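Local coordinates for high affinity transport system protein p37 (Mycoplasma hyorhinis, PDB 3EKI) that binds thiamine diphosphate and is part of a high-affinity transport system, probably as its extracytoplasmic binding lipoprotein, at residues K129-L134 / E396-A401; I141-E146 / D388-E393; T147-F152 / I341-G346. All blocks are in the same frame, centred on the assembly; numbering follows the deposited sequence.

Contact 1: K129-L134 / E396-A401; sequences KLVEFL and EVYEKA. With TPP (thiamine diphosphate), chain B.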
loop_
_atom_site.group_PDB
_atom_site.type_symbol
_atom_site.label_atom_id
_atom_site.label_comp_id
_atom_site.label_asym_id
_atom_site.label_seq_id
_atom_site.Cartn_x
_atom_site.Cartn_y
_atom_site.Cartn_z
ATOM N N LYS A 129 -5.789 5.429 -5.885
ATOM C CA LYS A 129 -6.002 6.870 -5.814
ATOM C C LYS A 129 -5.610 7.541 -7.134
ATOM O O LYS A 129 -6.227 8.482 -7.608
ATOM C CB LYS A 129 -5.189 7.465 -4.678
ATOM C CG LYS A 129 -5.741 7.124 -3.301
ATOM C CD LYS A 129 -4.753 7.455 -2.204
ATOM C CE LYS A 129 -5.459 7.419 -0.844
ATOM N NZ LYS A 129 -4.656 6.631 0.121
ATOM N N LEU A 130 -4.541 7.026 -7.731
ATOM C CA LEU A 130 -4.129 7.615 -9.018
ATOM C C LEU A 130 -5.133 7.308 -10.112
ATOM O O LEU A 130 -5.485 8.170 -10.932
ATOM C CB LEU A 130 -2.751 7.076 -9.377
ATOM C CG LEU A 130 -2.225 7.419 -10.767
ATOM C CD1 LEU A 130 -2.022 8.921 -10.918
ATOM C CD2 LEU A 130 -0.926 6.657 -10.986
ATOM N N VAL A 131 -5.623 6.073 -10.162
ATOM C CA VAL A 131 -6.615 5.704 -11.160
ATOM C C VAL A 131 -7.830 6.606 -11.010
ATOM O O VAL A 131 -8.335 7.152 -11.991
ATOM C CB VAL A 131 -7.006 4.210 -11.036
ATOM C CG1 VAL A 131 -8.266 3.883 -11.832
ATOM C CG2 VAL A 131 -5.842 3.323 -11.480
ATOM N N GLU A 132 -8.310 6.805 -9.783
ATOM C CA GLU A 132 -9.501 7.639 -9.567
ATOM C C GLU A 132 -9.207 9.089 -9.960
ATOM O O GLU A 132 -10.054 9.822 -10.481
ATOM C CB GLU A 132 -9.952 7.551 -8.125
ATOM C CG GLU A 132 -10.387 6.202 -7.590
ATOM C CD GLU A 132 -11.686 5.673 -8.161
ATOM O OE1 GLU A 132 -12.406 6.477 -8.790
ATOM O OE2 GLU A 132 -11.991 4.469 -7.981
ATOM N N PHE A 133 -7.971 9.546 -9.724
ATOM C CA PHE A 133 -7.637 10.930 -10.083
ATOM C C PHE A 133 -7.649 11.089 -11.597
ATOM O O PHE A 133 -8.170 12.058 -12.155
ATOM C CB PHE A 133 -6.267 11.290 -9.503
ATOM C CG PHE A 133 -5.778 12.682 -9.875
ATOM C CD1 PHE A 133 -6.171 13.783 -9.145
ATOM C CD2 PHE A 133 -4.920 12.872 -10.941
ATOM C CE1 PHE A 133 -5.730 15.058 -9.469
ATOM C CE2 PHE A 133 -4.475 14.153 -11.284
ATOM C CZ PHE A 133 -4.866 15.233 -10.535
ATOM N N LEU A 134 -7.045 10.122 -12.286
ATOM C CA LEU A 134 -6.962 10.207 -13.745
ATOM C C LEU A 134 -8.307 9.980 -14.419
ATOM O O LEU A 134 -8.532 10.462 -15.531
ATOM C CB LEU A 134 -5.881 9.244 -14.232
ATOM C CG LEU A 134 -4.457 9.757 -14.037
ATOM C CD1 LEU A 134 -3.432 8.675 -14.321
ATOM C CD2 LEU A 134 -4.174 10.946 -14.950
ATOM N N GLU A 396 -7.283 -1.578 -15.423
ATOM C CA GLU A 396 -8.158 -2.751 -15.512
ATOM C C GLU A 396 -7.962 -3.613 -14.265
ATOM O O GLU A 396 -8.831 -4.258 -13.887
ATOM C CB GLU A 396 -7.933 -3.599 -16.770
ATOM C CG GLU A 396 -8.525 -2.967 -17.955
ATOM C CD GLU A 396 -8.104 -3.584 -19.230
ATOM O OE1 GLU A 396 -7.469 -4.588 -19.249
ATOM O OE2 GLU A 396 -8.421 -3.010 -20.215
ATOM N N VAL A 397 -6.793 -3.634 -13.707
ATOM C CA VAL A 397 -6.586 -4.483 -12.568
ATOM C C VAL A 397 -7.349 -3.906 -11.385
ATOM O O VAL A 397 -7.952 -4.621 -10.664
ATOM C CB VAL A 397 -5.079 -4.570 -12.233
ATOM C CG1 VAL A 397 -4.717 -5.372 -10.910
ATOM C CG2 VAL A 397 -4.379 -5.151 -13.363
ATOM N N TYR A 398 -7.241 -2.601 -11.190
ATOM C CA TYR A 398 -7.952 -1.926 -10.120
ATOM C C TYR A 398 -9.461 -2.092 -10.279
ATOM O O TYR A 398 -10.135 -2.402 -9.285
ATOM C CB TYR A 398 -7.593 -0.451 -10.069
ATOM C CG TYR A 398 -8.414 0.405 -9.138
ATOM C CD1 TYR A 398 -8.142 0.433 -7.774
ATOM C CD2 TYR A 398 -9.463 1.197 -9.606
ATOM C CE1 TYR A 398 -8.898 1.223 -6.918
ATOM C CE2 TYR A 398 -10.217 1.976 -8.768
ATOM C CZ TYR A 398 -9.927 1.990 -7.427
ATOM O OH TYR A 398 -10.686 2.774 -6.584
ATOM N N GLU A 399 -9.949 -1.892 -11.508
ATOM C CA GLU A 399 -11.400 -1.956 -11.707
ATOM C C GLU A 399 -11.920 -3.368 -11.428
ATOM O O GLU A 399 -13.020 -3.464 -10.864
ATOM C CB GLU A 399 -11.779 -1.471 -13.100
ATOM C CG GLU A 399 -11.658 0.025 -13.314
ATOM C CD GLU A 399 -12.321 0.957 -12.338
ATOM O OE1 GLU A 399 -11.762 2.045 -12.052
ATOM O OE2 GLU A 399 -13.420 0.642 -11.824
ATOM N N LYS A 400 -11.189 -4.403 -11.787
ATOM C CA LYS A 400 -11.658 -5.767 -11.526
ATOM C C LYS A 400 -11.760 -5.989 -10.010
ATOM O O LYS A 400 -12.655 -6.712 -9.569
ATOM C CB LYS A 400 -10.776 -6.836 -12.159
ATOM C CG LYS A 400 -11.197 -8.259 -11.860
ATOM C CD LYS A 400 -10.285 -9.276 -12.543
ATOM C CE LYS A 400 -10.786 -10.692 -12.269
ATOM N NZ LYS A 400 -10.074 -11.675 -13.126
ATOM N N ALA A 401 -10.863 -5.386 -9.234
ATOM C CA ALA A 401 -10.835 -5.644 -7.792
ATOM C C ALA A 401 -11.984 -4.995 -7.049
ATOM O O ALA A 401 -12.413 -5.546 -6.024
ATOM C CB ALA A 401 -9.519 -5.171 -7.192
HETATM N "N1'" TPP B . 6.117 -2.143 3.705
HETATM C "C2'" TPP B . 6.855 -1.240 4.397
HETATM C CM2 TPP B . 8.299 -1.599 4.765
HETATM N "N3'" TPP B . 6.336 -0.049 4.743
HETATM C "C4'" TPP B . 5.091 0.286 4.310
HETATM N "N4'" TPP B . 4.630 1.507 4.592
HETATM C "C5'" TPP B . 4.289 -0.652 3.645
HETATM C "C6'" TPP B . 4.857 -1.889 3.362
HETATM C "C7'" TPP B . 2.840 -0.414 3.194
HETATM N N3 TPP B . 2.670 0.168 1.850
HETATM C C2 TPP B . 3.529 1.000 1.263
HETATM S S1 TPP B . 2.941 1.412 -0.332
HETATM C C5 TPP B . 1.503 0.442 -0.126
HETATM C C4 TPP B . 1.507 -0.047 1.167
HETATM C CM4 TPP B . 0.502 -1.124 1.631
HETATM C C6 TPP B . 0.369 0.348 -1.153
HETATM C C7 TPP B . -0.482 1.621 -1.130
HETATM O O7 TPP B . -1.128 1.730 0.155
HETATM P PA TPP B . -1.662 3.085 0.794
HETATM O O1A TPP B . -1.951 2.843 2.228
HETATM O O2A TPP B . -0.699 4.206 0.524
HETATM O O3A TPP B . -2.946 3.517 -0.014
HETATM P PB TPP B . -4.457 3.056 0.272
HETATM O O1B TPP B . -4.583 1.574 0.092
HETATM O O2B TPP B . -5.295 3.857 -0.802
HETATM O O3B TPP B . -4.917 3.576 1.700
#
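Val131 CG1 rests against Tyr398 CD2 at 3.7 Å, and the next residue, Glu132, receives the hydroxyl of the same tyrosine. These two meetings carry the crossing of helix 127-136 over helix 390-402, whose short segments run at 102° to each other with axes 10.5 Å apart. The close-fitting part is built round the buried tyrosine. Its CG stands anti to the backbone N (chi1 171°), which carries the ring across the gap to the other helix, and Val131 turns both to this ring and to Ile394 on the same helix. The methyl approaches the ring obliquely. Glu132 bends at chi2, bringing its carboxylate to the ring edge, where Tyr398 OH donates to Glu132 OE2 at 2.6 Å through the anti lone pair; carboxylate and ring planes stand 77° apart. Looser is the side of the partly exposed Glu399, which comes in at the same ring edge but brings OE1 no nearer than 4.0 Å to Val131 CG1. One turn before Glu132, Lys129 points away from the crossing and donates from NZ to O2B of thiamine diphosphate at 3.0 Å. Glu132 OE2 and Glu399 OE1 lie 4.7 Å apart; two acids this near would tend to raise each other's proton affinity, while the phenol's short bond probably stabilises the negative charge on Glu132.

Contact 2: I141-E146 / D388-E393; sequences ITPALE and DNFQKE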
loop_
_atom_site.group_PDB
_atom_site.type_symbol
_atom_site.label_atom_id
_atom_site.label_comp_id
_atom_site.label_asym_id
_atom_site.label_seq_id
_atom_site.Cartn_x
_atom_site.Cartn_y
_atom_site.Cartn_z
ATOM N N ILE A 141 -1.327 13.883 -16.107
ATOM C CA ILE A 141 -0.004 13.467 -15.628
ATOM C C ILE A 141 0.278 12.107 -16.257
ATOM O O ILE A 141 -0.639 11.451 -16.794
ATOM C CB ILE A 141 0.131 13.457 -14.097
ATOM C CG1 ILE A 141 -0.849 12.516 -13.410
ATOM C CG2 ILE A 141 0.018 14.867 -13.513
ATOM C CD1 ILE A 141 -0.804 12.488 -11.889
ATOM N N THR A 142 1.519 11.626 -16.251
ATOM C CA THR A 142 1.914 10.454 -16.997
ATOM C C THR A 142 2.503 9.345 -16.153
ATOM O O THR A 142 3.618 9.426 -15.635
ATOM C CB THR A 142 2.998 10.869 -18.043
ATOM O OG1 THR A 142 2.457 11.948 -18.817
ATOM C CG2 THR A 142 3.325 9.709 -18.943
ATOM N N PRO A 143 1.724 8.285 -15.942
ATOM C CA PRO A 143 2.231 7.128 -15.194
ATOM C C PRO A 143 3.334 6.453 -15.979
ATOM O O PRO A 143 3.210 6.282 -17.204
ATOM C CB PRO A 143 1.005 6.215 -15.093
ATOM C CG PRO A 143 -0.156 7.130 -15.277
ATOM C CD PRO A 143 0.306 8.139 -16.311
ATOM N N ALA A 144 4.388 6.063 -15.286
ATOM C CA ALA A 144 5.532 5.455 -15.951
ATOM C C ALA A 144 6.236 4.266 -15.261
ATOM O O ALA A 144 6.830 3.449 -15.916
ATOM C CB ALA A 144 6.553 6.507 -16.203
ATOM N N LEU A 145 6.202 4.270 -13.937
ATOM C CA LEU A 145 6.921 3.285 -13.148
ATOM C C LEU A 145 5.929 2.467 -12.337
ATOM O O LEU A 145 5.045 3.069 -11.717
ATOM C CB LEU A 145 7.872 4.044 -12.219
ATOM C CG LEU A 145 8.749 3.263 -11.236
ATOM C CD1 LEU A 145 9.989 2.732 -11.945
ATOM C CD2 LEU A 145 9.202 4.076 -10.034
ATOM N N GLU A 146 6.067 1.149 -12.331
ATOM C CA GLU A 146 5.270 0.329 -11.431
ATOM C C GLU A 146 6.199 -0.220 -10.353
ATOM O O GLU A 146 7.174 -0.872 -10.725
ATOM C CB GLU A 146 4.610 -0.833 -12.178
ATOM C CG GLU A 146 3.706 -1.663 -11.276
ATOM C CD GLU A 146 2.900 -2.726 -11.987
ATOM O OE1 GLU A 146 3.045 -2.921 -13.212
ATOM O OE2 GLU A 146 2.105 -3.398 -11.288
ATOM N N ASP A 388 4.047 -0.316 -19.479
ATOM C CA ASP A 388 3.967 -0.351 -20.941
ATOM C C ASP A 388 2.580 0.048 -21.420
ATOM O O ASP A 388 2.421 0.559 -22.533
ATOM C CB ASP A 388 4.345 -1.764 -21.409
ATOM C CG ASP A 388 5.708 -2.215 -20.920
ATOM O OD1 ASP A 388 6.723 -1.576 -21.266
ATOM O OD2 ASP A 388 5.792 -3.220 -20.183
ATOM N N ASN A 389 1.570 -0.183 -20.576
ATOM C CA ASN A 389 0.175 0.072 -20.883
ATOM C C ASN A 389 -0.600 0.321 -19.578
ATOM O O ASN A 389 -0.963 -0.664 -18.930
ATOM C CB ASN A 389 -0.445 -1.110 -21.613
ATOM C CG ASN A 389 -1.838 -0.804 -22.121
ATOM O OD1 ASN A 389 -2.573 -0.005 -21.534
ATOM N ND2 ASN A 389 -2.198 -1.450 -23.230
ATOM N N PHE A 390 -0.797 1.575 -19.261
ATOM C CA PHE A 390 -1.404 1.922 -17.983
ATOM C C PHE A 390 -2.833 1.397 -17.883
ATOM O O PHE A 390 -3.223 0.903 -16.824
ATOM C CB PHE A 390 -1.395 3.421 -17.794
ATOM C CG PHE A 390 -2.005 3.917 -16.490
ATOM C CD1 PHE A 390 -1.316 3.744 -15.310
ATOM C CD2 PHE A 390 -3.228 4.553 -16.441
ATOM C CE1 PHE A 390 -1.806 4.210 -14.110
ATOM C CE2 PHE A 390 -3.743 5.029 -15.253
ATOM C CZ PHE A 390 -3.035 4.852 -14.072
ATOM N N GLN A 391 -3.588 1.503 -18.966
ATOM C CA GLN A 391 -4.968 1.013 -18.886
ATOM C C GLN A 391 -5.062 -0.459 -18.554
ATOM O O GLN A 391 -5.875 -0.919 -17.726
ATOM C CB GLN A 391 -5.702 1.312 -20.202
ATOM C CG GLN A 391 -7.093 0.690 -20.167
ATOM C CD GLN A 391 -8.053 1.530 -19.338
ATOM O OE1 GLN A 391 -7.762 2.682 -18.995
ATOM N NE2 GLN A 391 -9.207 0.931 -19.034
ATOM N N LYS A 392 -4.223 -1.263 -19.190
ATOM C CA LYS A 392 -4.209 -2.704 -18.999
ATOM C C LYS A 392 -3.574 -3.172 -17.698
ATOM O O LYS A 392 -4.096 -4.023 -16.975
ATOM C CB LYS A 392 -3.423 -3.313 -20.162
ATOM C CG LYS A 392 -3.342 -4.821 -20.223
ATOM C CD LYS A 392 -3.105 -5.360 -21.625
ATOM C CE LYS A 392 -3.623 -4.474 -22.749
ATOM N NZ LYS A 392 -3.619 -5.146 -24.081
ATOM N N GLU A 393 -2.425 -2.581 -17.369
ATOM C CA GLU A 393 -1.638 -3.040 -16.273
ATOM C C GLU A 393 -2.088 -2.471 -14.925
ATOM O O GLU A 393 -1.830 -3.043 -13.915
ATOM C CB GLU A 393 -0.180 -2.640 -16.505
ATOM C CG GLU A 393 0.536 -3.488 -17.516
ATOM C CD GLU A 393 1.949 -3.068 -17.635
ATOM O OE1 GLU A 393 2.766 -3.688 -16.989
ATOM O OE2 GLU A 393 2.132 -2.053 -18.212
HETATM O O HOH W 1 -0.004 -4.686 -12.895
#
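Pro143 sets CG over one face of the Phe390 ring, a CH-pi contact between strand 141-152 and the first turn of helix 390-402. The strand belongs to the antiparallel sheet of this periplasmic-binding-protein-like fold, and just after the proline it makes a classic beta bulge, Ala144 and Leu145 both facing Gly346. Pro143 and Phe390 cross at about a right angle. Pro143 CG sits 3.6 Å from the centroid of the Phe390 ring, 16° off its normal, while Pro143 CB comes down beside Phe390 CD1 at 3.4 Å. Leu134 of helix 127-136 touches both rings, so strand and two helices meet here.

Further along, Glu146 and Glu393 converge obliquely. Both chains are extended beyond CG, their carboxylate planes 71° apart, and Glu146 OE1 stops 3.9 Å from Glu393 OE1. Such a pair of like charges would be expected to repel, yet each acid has other polar partners. A water donates to both Glu146 OE2 and the backbone Glu393 O, tying the strand to the helix. Glu393 OE2 turns to the start of its own helix and accepts from the backbone N of Asp388 and that of Asn389, which should offset some of its charge. Asn389 is the N-cap: its OD1 accepts from Lys392 N at 3.1 Å, the donor lying well above the carbonyl plane.

Contact 3: T147-F152 / I341-G346; sequences TTTNSF and IPYDVG. With TPP (thiamine diphosphate), chain B.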
loop_
_atom_site.group_PDB
_atom_site.type_symbol
_atom_site.label_atom_id
_atom_site.label_comp_id
_atom_site.label_asym_id
_atom_site.label_seq_id
_atom_site.Cartn_x
_atom_site.Cartn_y
_atom_site.Cartn_z
ATOM N N THR A 147 5.919 0.023 -9.079
ATOM C CA THR A 147 6.718 -0.632 -8.033
ATOM C C THR A 147 6.207 -2.057 -7.799
ATOM O O THR A 147 5.072 -2.377 -8.145
ATOM C CB THR A 147 6.716 0.174 -6.726
ATOM O OG1 THR A 147 5.403 0.086 -6.152
ATOM C CG2 THR A 147 7.007 1.651 -6.924
ATOM N N THR A 148 7.049 -2.896 -7.227
ATOM C CA THR A 148 6.695 -4.247 -6.788
ATOM C C THR A 148 7.202 -4.409 -5.362
ATOM O O THR A 148 8.077 -3.684 -4.888
ATOM C CB THR A 148 7.248 -5.362 -7.684
ATOM O OG1 THR A 148 8.694 -5.344 -7.612
ATOM C CG2 THR A 148 6.866 -5.190 -9.142
ATOM N N THR A 149 6.634 -5.358 -4.622
ATOM C CA THR A 149 7.040 -5.573 -3.227
ATOM C C THR A 149 7.361 -7.043 -3.004
ATOM O O THR A 149 6.796 -7.887 -3.706
ATOM C CB THR A 149 5.905 -5.045 -2.323
ATOM O OG1 THR A 149 6.326 -4.970 -0.959
ATOM C CG2 THR A 149 4.675 -5.944 -2.342
ATOM N N ASN A 150 8.228 -7.356 -2.058
ATOM C CA ASN A 150 8.480 -8.727 -1.627
ATOM C C ASN A 150 7.137 -9.377 -1.281
ATOM O O ASN A 150 6.394 -8.782 -0.512
ATOM C CB ASN A 150 9.423 -8.780 -0.431
ATOM C CG ASN A 150 10.859 -8.383 -0.731
ATOM O OD1 ASN A 150 11.290 -8.443 -1.886
ATOM N ND2 ASN A 150 11.586 -8.014 0.311
ATOM N N SER A 151 6.858 -10.540 -1.861
ATOM C CA SER A 151 5.632 -11.277 -1.566
ATOM C C SER A 151 5.598 -11.699 -0.112
ATOM O O SER A 151 6.622 -11.966 0.502
ATOM C CB SER A 151 5.502 -12.498 -2.492
ATOM O OG SER A 151 6.412 -13.517 -2.084
ATOM N N PHE A 152 4.411 -11.736 0.487
ATOM C CA PHE A 152 4.239 -12.401 1.764
ATOM C C PHE A 152 4.263 -13.915 1.560
ATOM O O PHE A 152 3.804 -14.439 0.533
ATOM C CB PHE A 152 2.901 -11.979 2.348
ATOM C CG PHE A 152 2.743 -10.578 2.878
ATOM C CD1 PHE A 152 3.546 -10.033 3.870
ATOM C CD2 PHE A 152 1.738 -9.776 2.350
ATOM C CE1 PHE A 152 3.325 -8.748 4.336
ATOM C CE2 PHE A 152 1.499 -8.502 2.821
ATOM C CZ PHE A 152 2.303 -7.983 3.816
ATOM N N ILE A 341 -4.853 -5.280 -5.979
ATOM C CA ILE A 341 -4.652 -4.140 -6.903
ATOM C C ILE A 341 -3.172 -3.824 -6.994
ATOM O O ILE A 341 -2.381 -4.301 -6.179
ATOM C CB ILE A 341 -5.432 -2.899 -6.454
ATOM C CG1 ILE A 341 -5.000 -2.320 -5.114
ATOM C CG2 ILE A 341 -6.929 -3.212 -6.473
ATOM C CD1 ILE A 341 -5.641 -0.993 -4.753
ATOM N N PRO A 342 -2.710 -3.062 -7.979
ATOM C CA PRO A 342 -1.259 -2.877 -8.114
ATOM C C PRO A 342 -0.607 -2.087 -6.990
ATOM O O PRO A 342 -1.245 -1.269 -6.356
ATOM C CB PRO A 342 -1.150 -2.057 -9.410
ATOM C CG PRO A 342 -2.411 -2.423 -10.156
ATOM C CD PRO A 342 -3.472 -2.403 -9.054
ATOM N N TYR A 343 0.680 -2.365 -6.770
ATOM C CA TYR A 343 1.445 -1.551 -5.833
ATOM C C TYR A 343 1.605 -0.145 -6.417
ATOM O O TYR A 343 1.021 0.169 -7.455
ATOM C CB TYR A 343 2.796 -2.190 -5.498
ATOM C CG TYR A 343 3.141 -2.180 -4.034
ATOM C CD1 TYR A 343 4.231 -1.527 -3.507
ATOM C CD2 TYR A 343 2.323 -2.848 -3.116
ATOM C CE1 TYR A 343 4.514 -1.534 -2.148
ATOM C CE2 TYR A 343 2.601 -2.867 -1.773
ATOM C CZ TYR A 343 3.701 -2.211 -1.275
ATOM O OH TYR A 343 3.975 -2.227 0.082
ATOM N N ASP A 344 2.370 0.712 -5.757
ATOM C CA ASP A 344 2.390 2.134 -6.090
ATOM C C ASP A 344 2.995 2.382 -7.477
ATOM O O ASP A 344 3.787 1.600 -7.981
ATOM C CB ASP A 344 3.144 2.891 -5.018
ATOM C CG ASP A 344 2.427 3.020 -3.689
ATOM O OD1 ASP A 344 1.416 2.299 -3.505
ATOM O OD2 ASP A 344 2.883 3.837 -2.852
ATOM N N VAL A 345 2.559 3.495 -8.035
ATOM C CA VAL A 345 2.928 3.897 -9.392
ATOM C C VAL A 345 3.642 5.236 -9.389
ATOM O O VAL A 345 3.243 6.208 -8.763
ATOM C CB VAL A 345 1.664 3.983 -10.264
ATOM C CG1 VAL A 345 1.960 4.619 -11.609
ATOM C CG2 VAL A 345 1.055 2.588 -10.436
ATOM N N GLY A 346 4.733 5.298 -10.130
ATOM C CA GLY A 346 5.485 6.532 -10.331
ATOM C C GLY A 346 4.938 7.268 -11.550
ATOM O O GLY A 346 4.742 6.709 -12.622
HETATM N "N1'" TPP B . 6.117 -2.143 3.705
HETATM C "C2'" TPP B . 6.855 -1.240 4.397
HETATM C CM2 TPP B . 8.299 -1.599 4.765
HETATM N "N3'" TPP B . 6.336 -0.049 4.743
HETATM C "C4'" TPP B . 5.091 0.286 4.310
HETATM N "N4'" TPP B . 4.630 1.507 4.592
HETATM C "C5'" TPP B . 4.289 -0.652 3.645
HETATM C "C6'" TPP B . 4.857 -1.889 3.362
HETATM C "C7'" TPP B . 2.840 -0.414 3.194
HETATM N N3 TPP B . 2.670 0.168 1.850
HETATM C C2 TPP B . 3.529 1.000 1.263
HETATM S S1 TPP B . 2.941 1.412 -0.332
HETATM C C5 TPP B . 1.503 0.442 -0.126
HETATM C C4 TPP B . 1.507 -0.047 1.167
HETATM C CM4 TPP B . 0.502 -1.124 1.631
HETATM C C6 TPP B . 0.369 0.348 -1.153
HETATM C C7 TPP B . -0.482 1.621 -1.130
HETATM O O7 TPP B . -1.128 1.730 0.155
HETATM P PA TPP B . -1.662 3.085 0.794
HETATM O O1A TPP B . -1.951 2.843 2.228
HETATM O O2A TPP B . -0.699 4.206 0.524
HETATM O O3A TPP B . -2.946 3.517 -0.014
HETATM P PB TPP B . -4.457 3.056 0.272
HETATM O O1B TPP B . -4.583 1.574 0.092
HETATM O O2B TPP B . -5.295 3.857 -0.802
HETATM O O3B TPP B . -4.917 3.576 1.700
HETATM O O HOH W 2 2.557 -3.459 -8.543
#
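Thr147 and Tyr343 bury nearly equal areas in this contact, with Thr149 the next largest. Thr147 fastens itself to the backbone of Asp344: its N donates to Asp344 O at 2.9 Å, and its OG1 donates to the same oxygen at 2.9 Å, from 26° outside the carbonyl plane. Placed between the backbone N and the carbonyl carbon (chi1 70°), the hydroxyl can reach this oxygen while also lying at the edge of the Tyr343 ring, in its plane, with Thr147 OG1 3.3 Å from Tyr343 CD1. A water extends the link, donating to Thr147 O and accepting from Tyr343 N.

These pairings lie just before strand 345-349, which runs antiparallel to strand 141-152, and the loop leading into strand 345-349 forms part of the thiamine diphosphate pocket in this solute-binding fold. Tyr343 is wedged between strand and ligand. Thr149 crosses its ring at about a right angle, and Thr149 CB makes a CH-pi contact over one face, 3.8 Å from the ring centroid and 14° off the normal. Thr149 CG2 packs near CE2 on the same ring, while Thr149 OG1 finds its main partner in Gly380 O. Over the opposite face lies the ligand, its C6 offset toward the rim, and Tyr343 CZ is 3.6 Å from C5 of the thiazolium. Tyr343 OH lies 3.3 Å from thiazolium N3.

Asp344 turns its side chain from the strand to the ligand. Asp344 OD1 approaches C7 of thiamine diphosphate, a carbon of the ethyl link between thiazolium and diphosphate, at 3.1 Å, and Asp344 OD2 is hydrogen-bonded to Tyr381 OH.

In the fold
Contacts 1 and 2 share helix 390-402, and contacts 2 and 3 share strand 141-152. Centres of contacts 1 and 2 lie about 11 Å apart, with Glu396 N probably donating to Gln391 O at 2.8 Å. Contact 2 passes to contact 3 through the sheet, Leu145 O probably accepting from Gly346 N at 2.8 Å. Contacts 1 and 3, centres about 14 Å apart, meet where Leu130 CD2 packs on Val345 CG1 at 3.6 Å. Both reach thiamine diphosphate, at its terminal phosphate and at its thiazolium and ethyl link respectively, whereas in contact 2 the Glu146 side chain stays about 11 Å from it, between nearest atoms.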